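Local coordinates for conserved hypothetical protein (Bacteroides thetaiotaomicron, PDB 2FB6) that is of unknown function but folds as a single-chain alpha/beta protein whose helices pack on a five-stranded parallel sheet, probably resembling DsrE-like proteins, at residues 12-17 against 62-67; 53-58 against 84-89; 88-91 against 96-99. All coordinates share one frame; numbering follows the deposited sequence.

Contact 1 of 3, residues 12-17 against 62-67; sequences ILWTTD and TEILEM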
loop_
_atom_site.group_PDB
_atom_site.type_symbol
_atom_site.label_atom_id
_atom_site.label_comp_id
_atom_site.label_asym_id
_atom_site.label_seq_id
_atom_site.Cartn_x
_atom_site.Cartn_y
_atom_site.Cartn_z
ATOM N N ILE A 12 0.066 4.097 4.473
ATOM C CA ILE A 12 0.787 3.025 5.121
ATOM C C ILE A 12 1.985 2.694 4.250
ATOM O O ILE A 12 1.811 2.369 3.078
ATOM C CB ILE A 12 -0.097 1.769 5.303
ATOM C CG1 ILE A 12 -1.301 2.096 6.208
ATOM C CG2 ILE A 12 0.734 0.603 5.897
ATOM C CD1 ILE A 12 -2.386 1.027 6.221
ATOM N N LEU A 13 3.187 2.796 4.820
ATOM C CA LEU A 13 4.380 2.298 4.152
ATOM C C LEU A 13 4.547 0.835 4.559
ATOM O O LEU A 13 4.913 0.525 5.698
ATOM C CB LEU A 13 5.590 3.129 4.563
ATOM C CG LEU A 13 6.960 2.712 4.014
ATOM C CD1 LEU A 13 7.004 2.707 2.484
ATOM C CD2 LEU A 13 8.031 3.622 4.577
ATOM N N TRP A 14 4.230 -0.062 3.636
ATOM C CA TRP A 14 4.221 -1.486 3.914
ATOM C C TRP A 14 5.548 -2.085 3.444
ATOM O O TRP A 14 5.776 -2.258 2.244
ATOM C CB TRP A 14 3.019 -2.105 3.189
ATOM C CG TRP A 14 2.927 -3.590 3.212
ATOM C CD1 TRP A 14 3.724 -4.469 3.899
ATOM C CD2 TRP A 14 1.947 -4.377 2.538
ATOM N NE1 TRP A 14 3.316 -5.767 3.649
ATOM C CE2 TRP A 14 2.221 -5.737 2.826
ATOM C CE3 TRP A 14 0.852 -4.066 1.718
ATOM C CZ2 TRP A 14 1.449 -6.781 2.310
ATOM C CZ3 TRP A 14 0.086 -5.116 1.184
ATOM C CH2 TRP A 14 0.390 -6.454 1.486
ATOM N N THR A 15 6.424 -2.384 4.402
ATOM C CA THR A 15 7.717 -3.008 4.097
ATOM C C THR A 15 7.769 -4.458 4.544
ATOM O O THR A 15 8.544 -5.244 4.002
ATOM C CB THR A 15 8.917 -2.272 4.761
ATOM O OG1 THR A 15 8.908 -2.497 6.170
ATOM C CG2 THR A 15 8.893 -0.763 4.467
ATOM N N THR A 16 6.969 -4.811 5.545
ATOM C CA THR A 16 7.117 -6.124 6.190
ATOM C C THR A 16 6.643 -7.284 5.320
ATOM O O THR A 16 5.700 -7.141 4.527
ATOM C CB THR A 16 6.390 -6.179 7.555
ATOM O OG1 THR A 16 6.732 -7.408 8.205
ATOM C CG2 THR A 16 4.863 -6.073 7.406
ATOM N N ASP A 17 7.291 -8.437 5.483
ATOM C CA ASP A 17 6.760 -9.662 4.904
ATOM C C ASP A 17 6.251 -10.620 5.981
ATOM O O ASP A 17 6.044 -11.798 5.703
ATOM C CB ASP A 17 7.773 -10.342 3.966
ATOM C CG ASP A 17 9.052 -10.763 4.669
ATOM O OD1 ASP A 17 9.159 -10.641 5.910
ATOM O OD2 ASP A 17 9.950 -11.265 3.950
ATOM N N THR A 62 -5.110 -12.179 -2.678
ATOM C CA THR A 62 -6.540 -12.065 -2.421
ATOM C C THR A 62 -6.860 -10.830 -1.589
ATOM O O THR A 62 -7.818 -10.120 -1.902
ATOM C CB THR A 62 -7.050 -13.356 -1.756
ATOM O OG1 THR A 62 -6.704 -14.437 -2.619
ATOM C CG2 THR A 62 -8.584 -13.338 -1.539
ATOM N N GLU A 63 -6.063 -10.559 -0.550
ATOM C CA GLU A 63 -6.260 -9.339 0.250
ATOM C C GLU A 63 -6.040 -8.080 -0.579
ATOM O O GLU A 63 -6.786 -7.116 -0.452
ATOM C CB GLU A 63 -5.306 -9.273 1.448
ATOM C CG GLU A 63 -5.605 -10.201 2.579
ATOM C CD GLU A 63 -6.986 -10.011 3.183
ATOM O OE1 GLU A 63 -7.429 -8.860 3.398
ATOM O OE2 GLU A 63 -7.625 -11.039 3.463
ATOM N N ILE A 64 -5.006 -8.087 -1.419
ATOM C CA ILE A 64 -4.707 -6.945 -2.291
ATOM C C ILE A 64 -5.929 -6.606 -3.139
ATOM O O ILE A 64 -6.311 -5.440 -3.258
ATOM C CB ILE A 64 -3.514 -7.264 -3.232
ATOM C CG1 ILE A 64 -2.194 -7.363 -2.445
ATOM C CG2 ILE A 64 -3.409 -6.255 -4.411
ATOM C CD1 ILE A 64 -1.709 -6.046 -1.827
ATOM N N LEU A 65 -6.534 -7.641 -3.731
ATOM C CA LEU A 65 -7.690 -7.440 -4.595
ATOM C C LEU A 65 -8.884 -6.867 -3.831
ATOM O O LEU A 65 -9.568 -5.963 -4.332
ATOM C CB LEU A 65 -8.051 -8.734 -5.328
ATOM C CG LEU A 65 -6.929 -9.281 -6.225
ATOM C CD1 LEU A 65 -7.342 -10.630 -6.818
ATOM C CD2 LEU A 65 -6.495 -8.301 -7.326
ATOM N N GLU A 66 -9.116 -7.361 -2.614
ATOM C CA GLU A 66 -10.209 -6.831 -1.793
ATOM C C GLU A 66 -9.938 -5.383 -1.430
ATOM O O GLU A 66 -10.854 -4.551 -1.456
ATOM C CB GLU A 66 -10.448 -7.659 -0.522
ATOM C CG GLU A 66 -11.752 -7.274 0.214
ATOM C CD GLU A 66 -11.949 -7.994 1.541
ATOM O OE1 GLU A 66 -11.205 -8.954 1.814
ATOM O OE2 GLU A 66 -12.844 -7.588 2.328
HETATM N N MSE A 67 -8.688 -5.072 -1.093
HETATM C CA MSE A 67 -8.367 -3.691 -0.746
HETATM C C MSE A 67 -8.587 -2.774 -1.943
HETATM O O MSE A 67 -9.203 -1.715 -1.810
HETATM C CB MSE A 67 -6.945 -3.582 -0.185
HETATM C CG MSE A 67 -6.869 -4.120 1.234
HETATM SE SE MSE A 67 -5.185 -3.767 2.103
HETATM C CE MSE A 67 -4.401 -4.898 1.187
#
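The six-membered ring of Trp14 meets Ile64 edge-on. Trp14 CZ3 lies 3.6 Å from Ile64 CD1, close to the plane of the indole, and Trp14 CH2 is 3.9 Å from the same methyl. The two side chains cross obliquely. Trp14 CG stands anti to the backbone N (chi1 173°), which sends the indole from the strand toward the helix. Met67, modelled as selenomethionine, makes a looser contact: its CE is 4.5 Å from Trp14 CZ3 and approaches obliquely. The contact joins strand 9-14 to helix 58-70. This helix belongs to the beta-alpha-beta crossover between the parallel strands 41-46 and 73-77. The indole also touches Val22 and Leu26 of helix 19-36 and Val54 of helix 49-56, so it is buried where three helices meet the sheet. Its nitrogen is satisfied within its own segment. Trp14 NE1 donates to Thr16 O at 2.9 Å, in the carbonyl plane, but the bond is bent (135° at the hydrogen). This bond helps fix the rotation of the ring. Glu63 starts toward the strand, but its end leads away, and it packs on Ala27 and Leu31 of helix 19-36. The solvent side of the helix is loose: Thr62, Leu65 and Glu66 are exposed.

Contact 2 of 3, residues 53-58 against 84-89; sequences LVANDT and FGVASI
Ala55 presses its methyl into the side chain of Val86, with Ala55 CB 3.5 Å from Val86 CG1. This is helix-to-helix packing in the alpha/beta fold, between the end of helix 49-56 and the start of helix 87-92. Ala55 is small, and the backbones come close: its CA is 6.1 Å from that of Ile89. All of the valine fork faces the alanine. Val86 CB is 3.7 Å from Ala55 CB, and Val86 CG2 sits farther back at 4.0 Å. Ile89, one helical turn after Val86, meets the same residue from its backbone side. The side chains meet by apolar packing, and no hydrogen bond joins the two segments.

The next shell holds these residues in place. Val86 is the N-cap residue of helix 87-92. Just before it, Gly85 ends helix 78-84 as the C-prime residue of a Schellman motif, with positive phi (71°) and with Val86 N bonded to Cys81 O. The chain therefore turns from one helix directly into the next, and Val86 lies at the joint. On the other side, Leu53 O accepts from both Asn56 N and Asp57 N as helix 49-56 closes. Asp57 then caps the following helix, its OD1 accepting from Val60 N, while its OD2 forms a salt bridge with Lys19.

At the Ile89 end, the CG2 branch stands anti to the backbone N (CG1 has chi1 -67°), and this methyl rests 3.6 Å from Ala55 O.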
loop_
_atom_site.group_PDB
_atom_site.type_symbol
_atom_site.label_atom_id
_atom_site.label_comp_id
_atom_site.label_asym_id
_atom_site.label_seq_id
_atom_site.Cartn_x
_atom_site.Cartn_y
_atom_site.Cartn_z
ATOM N N LEU A 53 6.726 -10.633 -1.156
ATOM C CA LEU A 53 5.592 -11.345 -0.575
ATOM C C LEU A 53 4.342 -11.250 -1.460
ATOM O O LEU A 53 3.685 -12.250 -1.753
ATOM C CB LEU A 53 5.289 -10.838 0.838
ATOM C CG LEU A 53 4.051 -11.457 1.486
ATOM C CD1 LEU A 53 4.298 -12.947 1.781
ATOM C CD2 LEU A 53 3.688 -10.662 2.740
ATOM N N VAL A 54 3.992 -10.035 -1.859
ATOM C CA VAL A 54 2.803 -9.832 -2.681
ATOM C C VAL A 54 2.939 -10.565 -4.010
ATOM O O VAL A 54 1.969 -11.162 -4.493
ATOM C CB VAL A 54 2.524 -8.331 -2.895
ATOM C CG1 VAL A 54 1.429 -8.131 -3.902
ATOM C CG2 VAL A 54 2.120 -7.683 -1.560
ATOM N N ALA A 55 4.139 -10.540 -4.597
ATOM C CA ALA A 55 4.341 -11.160 -5.900
ATOM C C ALA A 55 4.153 -12.664 -5.864
ATOM O O ALA A 55 3.741 -13.257 -6.856
ATOM C CB ALA A 55 5.731 -10.826 -6.423
ATOM N N ASN A 56 4.479 -13.261 -4.718
ATOM C CA ASN A 56 4.593 -14.705 -4.615
ATOM C C ASN A 56 3.485 -15.414 -3.836
ATOM O O ASN A 56 3.338 -16.629 -3.963
ATOM C CB ASN A 56 5.955 -15.065 -4.024
ATOM C CG ASN A 56 7.100 -14.850 -5.010
ATOM O OD1 ASN A 56 7.903 -13.928 -4.857
ATOM N ND2 ASN A 56 7.175 -15.708 -6.035
ATOM N N ASP A 57 2.719 -14.679 -3.035
ATOM C CA ASP A 57 1.793 -15.332 -2.109
ATOM C C ASP A 57 0.350 -15.093 -2.507
ATOM O O ASP A 57 -0.155 -13.972 -2.390
ATOM C CB ASP A 57 2.036 -14.842 -0.685
ATOM C CG ASP A 57 1.301 -15.671 0.340
ATOM O OD1 ASP A 57 0.059 -15.685 0.307
ATOM O OD2 ASP A 57 1.987 -16.304 1.175
ATOM N N THR A 58 -0.318 -16.160 -2.951
ATOM C CA THR A 58 -1.677 -16.016 -3.458
ATOM C C THR A 58 -2.673 -15.566 -2.394
ATOM O O THR A 58 -3.605 -14.836 -2.718
ATOM C CB THR A 58 -2.199 -17.284 -4.166
ATOM O OG1 THR A 58 -2.000 -18.417 -3.319
ATOM C CG2 THR A 58 -1.478 -17.502 -5.491
ATOM N N PHE A 84 13.473 -7.236 -8.223
ATOM C CA PHE A 84 12.953 -8.553 -7.870
ATOM C C PHE A 84 12.359 -9.287 -9.082
ATOM O O PHE A 84 11.989 -10.464 -8.968
ATOM C CB PHE A 84 11.909 -8.444 -6.748
ATOM C CG PHE A 84 12.414 -7.769 -5.483
ATOM C CD1 PHE A 84 13.780 -7.645 -5.215
ATOM C CD2 PHE A 84 11.506 -7.266 -4.546
ATOM C CE1 PHE A 84 14.236 -7.012 -4.042
ATOM C CE2 PHE A 84 11.941 -6.646 -3.368
ATOM C CZ PHE A 84 13.306 -6.519 -3.107
ATOM N N GLY A 85 12.219 -8.597 -10.214
ATOM C CA GLY A 85 11.690 -9.188 -11.454
ATOM C C GLY A 85 10.194 -9.511 -11.444
ATOM O O GLY A 85 9.748 -10.519 -12.029
ATOM N N VAL A 86 9.410 -8.644 -10.798
ATOM C CA VAL A 86 7.985 -8.908 -10.597
ATOM C C VAL A 86 7.052 -7.783 -11.049
ATOM O O VAL A 86 5.865 -7.781 -10.715
ATOM C CB VAL A 86 7.686 -9.252 -9.114
ATOM C CG1 VAL A 86 8.424 -10.510 -8.703
ATOM C CG2 VAL A 86 8.046 -8.086 -8.177
ATOM N N ALA A 87 7.573 -6.812 -11.798
ATOM C CA ALA A 87 6.718 -5.694 -12.211
ATOM C C ALA A 87 5.440 -6.134 -12.931
ATOM O O ALA A 87 4.376 -5.576 -12.682
ATOM C CB ALA A 87 7.490 -4.679 -13.045
ATOM N N SER A 88 5.534 -7.128 -13.815
ATOM C CA SER A 88 4.364 -7.604 -14.551
ATOM C C SER A 88 3.323 -8.192 -13.595
ATOM O O SER A 88 2.136 -7.909 -13.723
ATOM C CB SER A 88 4.766 -8.636 -15.621
ATOM O OG SER A 88 5.293 -9.817 -15.032
ATOM N N ILE A 89 3.783 -8.990 -12.631
ATOM C CA ILE A 89 2.892 -9.616 -11.648
ATOM C C ILE A 89 2.170 -8.531 -10.838
ATOM O O ILE A 89 0.951 -8.570 -10.661
ATOM C CB ILE A 89 3.683 -10.567 -10.701
ATOM C CG1 ILE A 89 4.227 -11.775 -11.477
ATOM C CG2 ILE A 89 2.801 -11.062 -9.545
ATOM C CD1 ILE A 89 5.298 -12.537 -10.698
#

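Contact 3 of 3, residues 88-91 against 96-99; sequences SIIT and TVRY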
loop_
_atom_site.group_PDB
_atom_site.type_symbol
_atom_site.label_atom_id
_atom_site.label_comp_id
_atom_site.label_asym_id
_atom_site.label_seq_id
_atom_site.Cartn_x
_atom_site.Cartn_y
_atom_site.Cartn_z
ATOM N N SER A 88 5.534 -7.128 -13.815
ATOM C CA SER A 88 4.364 -7.604 -14.551
ATOM C C SER A 88 3.323 -8.192 -13.595
ATOM O O SER A 88 2.136 -7.909 -13.723
ATOM C CB SER A 88 4.766 -8.636 -15.621
ATOM O OG SER A 88 5.293 -9.817 -15.032
ATOM N N ILE A 89 3.783 -8.990 -12.631
ATOM C CA ILE A 89 2.892 -9.616 -11.648
ATOM C C ILE A 89 2.170 -8.531 -10.838
ATOM O O ILE A 89 0.951 -8.570 -10.661
ATOM C CB ILE A 89 3.683 -10.567 -10.701
ATOM C CG1 ILE A 89 4.227 -11.775 -11.477
ATOM C CG2 ILE A 89 2.801 -11.062 -9.545
ATOM C CD1 ILE A 89 5.298 -12.537 -10.698
ATOM N N ILE A 90 2.933 -7.542 -10.376
ATOM C CA ILE A 90 2.381 -6.499 -9.517
ATOM C C ILE A 90 1.381 -5.628 -10.285
ATOM O O ILE A 90 0.279 -5.368 -9.793
ATOM C CB ILE A 90 3.520 -5.668 -8.882
ATOM C CG1 ILE A 90 4.384 -6.529 -7.932
ATOM C CG2 ILE A 90 2.990 -4.433 -8.159
ATOM C CD1 ILE A 90 3.656 -7.164 -6.753
ATOM N N THR A 91 1.738 -5.225 -11.508
ATOM C CA THR A 91 0.859 -4.434 -12.368
ATOM C C THR A 91 -0.443 -5.188 -12.663
ATOM O O THR A 91 -1.537 -4.607 -12.675
ATOM C CB THR A 91 1.603 -4.092 -13.689
ATOM O OG1 THR A 91 2.602 -3.092 -13.432
ATOM C CG2 THR A 91 0.656 -3.624 -14.791
ATOM N N THR A 96 -0.338 0.149 -8.803
ATOM C CA THR A 96 0.397 1.146 -9.586
ATOM C C THR A 96 1.883 0.959 -9.343
ATOM O O THR A 96 2.341 1.012 -8.212
ATOM C CB THR A 96 -0.009 2.592 -9.204
ATOM O OG1 THR A 96 -1.391 2.780 -9.516
ATOM C CG2 THR A 96 0.847 3.633 -9.971
ATOM N N VAL A 97 2.645 0.756 -10.407
ATOM C CA VAL A 97 4.079 0.628 -10.263
ATOM C C VAL A 97 4.716 1.909 -10.779
ATOM O O VAL A 97 4.486 2.301 -11.926
ATOM C CB VAL A 97 4.609 -0.600 -11.047
ATOM C CG1 VAL A 97 6.123 -0.656 -11.066
ATOM C CG2 VAL A 97 4.037 -1.885 -10.466
ATOM N N ARG A 98 5.475 2.583 -9.913
ATOM C CA ARG A 98 6.143 3.812 -10.308
ATOM C C ARG A 98 7.363 4.064 -9.440
ATOM O O ARG A 98 7.517 3.463 -8.371
ATOM C CB ARG A 98 5.176 4.995 -10.256
ATOM C CG ARG A 98 4.754 5.413 -8.893
ATOM C CD ARG A 98 4.034 6.751 -9.036
ATOM N NE ARG A 98 3.390 7.128 -7.802
ATOM C CZ ARG A 98 2.959 8.354 -7.523
ATOM N NH1 ARG A 98 3.125 9.360 -8.381
ATOM N NH2 ARG A 98 2.389 8.579 -6.357
ATOM N N TYR A 99 8.238 4.956 -9.899
ATOM C CA TYR A 99 9.412 5.308 -9.097
ATOM C C TYR A 99 8.945 6.087 -7.868
ATOM O O TYR A 99 8.218 7.063 -8.003
ATOM C CB TYR A 99 10.439 6.067 -9.946
ATOM C CG TYR A 99 11.044 5.169 -11.003
ATOM C CD1 TYR A 99 11.707 3.997 -10.647
ATOM C CD2 TYR A 99 10.937 5.483 -12.357
ATOM C CE1 TYR A 99 12.252 3.140 -11.620
ATOM C CE2 TYR A 99 11.500 4.639 -13.340
ATOM C CZ TYR A 99 12.151 3.477 -12.947
ATOM O OH TYR A 99 12.701 2.615 -13.873
HETATM O O HOH W 1 1.651 -0.129 -12.905
#
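Val97 reaches from the strand to Ile90 and Thr91 on the helix. Its CB already lies 4.0 Å from Thr91 OG1. From there the side chain forks. CG1 is anti to the backbone N (chi1 172°) and makes no close contact with the helical segment. CG2, set beside the backbone N, carries the contact. It sits 3.6 Å from Ile90 CG2, methyl against methyl, and 3.5 Å from Thr91 OG1. Ile90 CB is somewhat farther from Val97 CG2, at 4.1 Å. Val97 crosses both partners at about a right angle. Its CG2 methyl touches both a buried isoleucine branch and the hydroxyl of exposed Thr91.

The Ile90 side chain starts toward the strand, but its end leads away, and its CG2 branch does the touching. Thr91 is modelled in two conformers; its OG1 is hydrogen-bonded to Ala87 O, one turn earlier in the helix. A water bridges the outer side of the contact. The water O accepts from Val97 N at 2.8 Å and is hydrogen-bonded to Thr91 OG1 at 3.2 Å.

The water probably serves Val97 N where a further strand would pair. Strand 96-98 is outermost in the sheet, and it pairs through Thr96 and Arg98 with strand 73-77. Val97 N belongs to the other edge. Helix 87-92 comes shortly before this strand in the chain and packs back on it, as is typical of the closing half of a beta-alpha-beta crossover between parallel strands.

In the fold
Contact 1 lies deepest, its centre about 5 Å from the centre of the chain, and all its touching residues are buried. The centres of contacts 2 and 3 are about 14 and 12 Å from it. Contact 2 is still buried; contact 3 is partly buried, with Thr91 exposed. Contacts 1 and 3 both join a helix to the same sheet, at an inner and an edge strand. Contact 2 joins helix to helix. Contacts 2 and 3 share helix 87-92 and touch where Val54 CG1 meets Ile90 CD1. Val54 also packs on Trp14 and Ile64, linking contacts 1 and 2. Chemistry follows place: an aromatic edge in the core, an alanine methyl against branched aliphatic side chains between helices, and a methyl contact beside a water-bridged pair of polar atoms at the sheet's edge strand.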